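Local atomic coordinates of antibiotic biosynthesis monooxygenase (Rhodospirillum rubrum, PDB entry 4HL9), a protein that probably acts as a monooxygenase of the antibiotic biosynthesis type. Residues 28-33 / 99-104. Sequence-based numbering, arbitrary orientation.
Sequences AQDFIK and LINAHQ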
ATOM      1  N   ALA A  28      -1.352  -3.286   5.048  1.00 16.06           N
ATOM      2  CA  ALA A  28      -1.120  -3.362   6.486  1.00 15.93           C
ATOM      3  C   ALA A  28       0.303  -2.903   6.727  1.00 16.60           C
ATOM      4  O   ALA A  28       1.219  -3.267   5.956  1.00 17.43           O
ATOM      5  CB  ALA A  28      -1.272  -4.780   6.952  1.00 16.43           C
ATOM      6  N   GLN A  29       0.476  -2.102   7.776  1.00 15.68           N
ATOM      7  CA  GLN A  29       1.751  -1.519   8.145  1.00 16.81           C
ATOM      8  C   GLN A  29       2.052  -1.815   9.599  1.00 16.80           C
ATOM      9  O   GLN A  29       1.195  -1.596  10.488  1.00 16.03           O
ATOM     10  CB  GLN A  29       1.717  -0.008   7.963  1.00 17.10           C
ATOM     11  CG  GLN A  29       1.342   0.442   6.554  1.00 20.81           C
ATOM     12  CD  GLN A  29       1.435   1.931   6.404  1.00 24.80           C
ATOM     13  OE1 GLN A  29       2.476   2.522   6.699  1.00 25.06           O
ATOM     14  NE2 GLN A  29       0.348   2.559   5.936  1.00 26.83           N
ATOM     15  N   ASP A  30       3.259  -2.304   9.828  1.00 16.48           N
ATOM     16  CA  ASP A  30       3.776  -2.541  11.174  1.00 16.75           C
ATOM     17  C   ASP A  30       4.952  -1.585  11.407  1.00 17.09           C
ATOM     18  O   ASP A  30       5.705  -1.293  10.461  1.00 15.84           O
ATOM     19  CB  ASP A  30       4.312  -3.948  11.298  1.00 16.44           C
ATOM     20  CG  ASP A  30       3.232  -5.034  11.206  1.00 20.06           C
ATOM     21  OD1 ASP A  30       2.014  -4.754  11.299  1.00 17.52           O
ATOM     22  OD2 ASP A  30       3.645  -6.194  11.078  1.00 20.63           O
ATOM     23  N   PHE A  31       5.095  -1.124  12.648  1.00 16.27           N
ATOM     24  CA  PHE A  31       6.229  -0.267  13.045  1.00 17.97           C
ATOM     25  C   PHE A  31       6.942  -0.976  14.166  1.00 16.58           C
ATOM     26  O   PHE A  31       6.447  -1.015  15.286  1.00 17.42           O
ATOM     27  CB  PHE A  31       5.734   1.110  13.479  1.00 18.30           C
ATOM     28  CG  PHE A  31       4.899   1.818  12.423  1.00 22.02           C
ATOM     29  CD1 PHE A  31       5.482   2.751  11.570  1.00 25.37           C
ATOM     30  CD2 PHE A  31       3.544   1.543  12.286  1.00 25.48           C
ATOM     31  CE1 PHE A  31       4.724   3.413  10.596  1.00 28.10           C
ATOM     32  CE2 PHE A  31       2.769   2.194  11.306  1.00 27.94           C
ATOM     33  CZ  PHE A  31       3.358   3.124  10.465  1.00 26.26           C
ATOM     34  N   ILE A  32       8.066  -1.591  13.837  1.00 15.63           N
ATOM     35  CA  ILE A  32       8.770  -2.475  14.766  1.00 15.66           C
ATOM     36  C   ILE A  32       9.912  -1.696  15.442  1.00 17.14           C
ATOM     37  O   ILE A  32      10.604  -0.920  14.762  1.00 16.16           O
ATOM     38  CB  ILE A  32       9.340  -3.715  14.027  1.00 15.12           C
ATOM     39  CG1 ILE A  32       8.197  -4.518  13.356  1.00 13.73           C
ATOM     40  CG2 ILE A  32      10.124  -4.624  14.995  1.00 15.76           C
ATOM     41  CD1 ILE A  32       7.030  -4.783  14.319  1.00 14.15           C
ATOM     42  N   LYS A  33      10.113  -1.919  16.746  1.00 17.42           N
ATOM     43  CA  LYS A  33      11.250  -1.299  17.462  1.00 18.42           C
ATOM     44  C   LYS A  33      12.551  -1.711  16.789  1.00 17.96           C
ATOM     45  O   LYS A  33      12.751  -2.891  16.516  1.00 17.45           O
ATOM     46  CB  LYS A  33      11.259  -1.702  18.936  1.00 18.53           C
ATOM     47  CG  LYS A  33      10.066  -1.201  19.718  1.00 19.43           C
ATOM     48  CD  LYS A  33      10.168  -1.639  21.176  1.00 22.32           C
ATOM     49  CE  LYS A  33       8.969  -1.162  21.946  1.00 24.04           C
ATOM     50  NZ  LYS A  33       9.061  -1.603  23.355  1.00 24.33           N
ATOM     51  N   LEU A  99       3.527 -12.658  17.956  1.00 19.62           N
ATOM     52  CA  LEU A  99       4.968 -12.713  18.215  1.00 20.00           C
ATOM     53  C   LEU A  99       5.732 -11.536  17.586  1.00 20.27           C
ATOM     54  O   LEU A  99       6.708 -11.047  18.154  1.00 20.91           O
ATOM     55  CB  LEU A  99       5.571 -14.029  17.747  1.00 19.80           C
ATOM     56  CG  LEU A  99       5.113 -15.318  18.452  1.00 20.53           C
ATOM     57  CD1 LEU A  99       5.731 -16.490  17.720  1.00 18.64           C
ATOM     58  CD2 LEU A  99       5.508 -15.262  19.942  1.00 19.78           C
ATOM     59  N   ILE A 100       5.271 -11.103  16.417  1.00 19.62           N
ATOM     60  CA  ILE A 100       5.746  -9.894  15.761  1.00 18.97           C
ATOM     61  C   ILE A 100       5.330  -8.649  16.506  1.00 19.19           C
ATOM     62  O   ILE A 100       6.172  -7.792  16.823  1.00 19.51           O
ATOM     63  CB  ILE A 100       5.283  -9.838  14.283  1.00 18.60           C
ATOM     64  CG1 ILE A 100       6.023 -10.912  13.500  1.00 18.05           C
ATOM     65  CG2 ILE A 100       5.571  -8.445  13.694  1.00 17.14           C
ATOM     66  CD1 ILE A 100       5.302 -11.391  12.176  1.00 17.60           C
ATOM     67  N   ASN A 101       4.046  -8.555  16.833  1.00 19.32           N
ATOM     68  CA  ASN A 101       3.507  -7.376  17.476  1.00 20.41           C
ATOM     69  C   ASN A 101       4.019  -7.139  18.901  1.00 19.96           C
ATOM     70  O   ASN A 101       3.950  -6.027  19.377  1.00 19.52           O
ATOM     71  CB  ASN A 101       1.985  -7.381  17.465  1.00 21.41           C
ATOM     72  CG  ASN A 101       1.420  -7.197  16.078  1.00 25.68           C
ATOM     73  OD1 ASN A 101       2.143  -6.882  15.110  1.00 27.22           O
ATOM     74  ND2 ASN A 101       0.110  -7.396  15.964  1.00 29.34           N
ATOM     75  N   ALA A 102       4.533  -8.177  19.549  1.00 19.48           N
ATOM     76  CA  ALA A 102       5.203  -8.025  20.847  1.00 20.22           C
ATOM     77  C   ALA A 102       6.285  -6.936  20.801  1.00 19.72           C
ATOM     78  O   ALA A 102       6.566  -6.277  21.800  1.00 19.90           O
ATOM     79  CB  ALA A 102       5.823  -9.347  21.266  1.00 19.96           C
ATOM     80  N   HIS A 103       6.862  -6.748  19.621  1.00 19.96           N
ATOM     81  CA  HIS A 103       7.930  -5.775  19.418  1.00 20.43           C
ATOM     82  C   HIS A 103       7.545  -4.454  18.714  1.00 21.26           C
ATOM     83  O   HIS A 103       8.431  -3.699  18.300  1.00 21.50           O
ATOM     84  CB  HIS A 103       9.061  -6.459  18.682  1.00 19.75           C
ATOM     85  CG  HIS A 103       9.640  -7.625  19.428  1.00 22.56           C
ATOM     86  ND1 HIS A 103      10.295  -7.481  20.632  1.00 21.42           N
ATOM     87  CD2 HIS A 103       9.668  -8.951  19.144  1.00 23.26           C
ATOM     88  CE1 HIS A 103      10.708  -8.665  21.055  1.00 22.33           C
ATOM     89  NE2 HIS A 103      10.338  -9.575  20.173  1.00 23.89           N
ATOM     90  N   GLN A 104       6.250  -4.165  18.572  1.00 21.18           N
ATOM     91  CA  GLN A 104       5.826  -2.936  17.868  1.00 21.91           C
ATOM     92  C   GLN A 104       6.168  -1.655  18.638  1.00 22.72           C
ATOM     93  O   GLN A 104       6.103  -1.624  19.867  1.00 22.31           O
ATOM     94  CB  GLN A 104       4.340  -2.954  17.574  1.00 21.94           C
ATOM     95  CG  GLN A 104       3.475  -2.769  18.802  1.00 22.64           C
ATOM     96  CD  GLN A 104       1.986  -2.853  18.509  1.00 24.69           C
ATOM     97  OE1 GLN A 104       1.555  -3.570  17.607  1.00 25.59           O
ATOM     98  NE2 GLN A 104       1.200  -2.125  19.278  1.00 22.22           N
TER
HETATM   99  O   HOH W   1       8.633  -4.570  23.096  1.00 22.02           O
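I32 has CG1 anti to its carbonyl carbon (chi1 -60°), and its second torsion carries CD1 toward I100 of helix 91-101. I100 holds CG2 anti to its own backbone N and presents it there. CD1 of I32 and CG2 of I100 meet at 4.0 Å, the two side chains crossing at a slant. D30 OD2 comes to 4.0 Å from the same I100 CG2; that oxygen is hydrogen-bonded to Y44 OH of helix 37-52. I32 and I100 also touch Y44. A type I turn from N101 to Q104 leads from helix 91-101 into strand 104-115, the last strand of a ferredoxin-like fold, which pairs with the first. I32 and Q104 form an antiparallel non-hydrogen-bonded pair, and Q104 CA lies 3.3 Å from F31 O in a CA-H...O contact. K33 N donates to H103 O at 2.9 Å in a nearly straight bond (174°). The extended K33 chain passes H103 O, with CG 3.3 Å away. A water links K33 NZ to A102 O. One backbone hydrogen bond and a CA-H...O contact thus fix the turn beside strand 24-32, I32 and I100 pack helix 91-101 on the sheet, and the D30–Y44 bond ties the strand to helix 37-52.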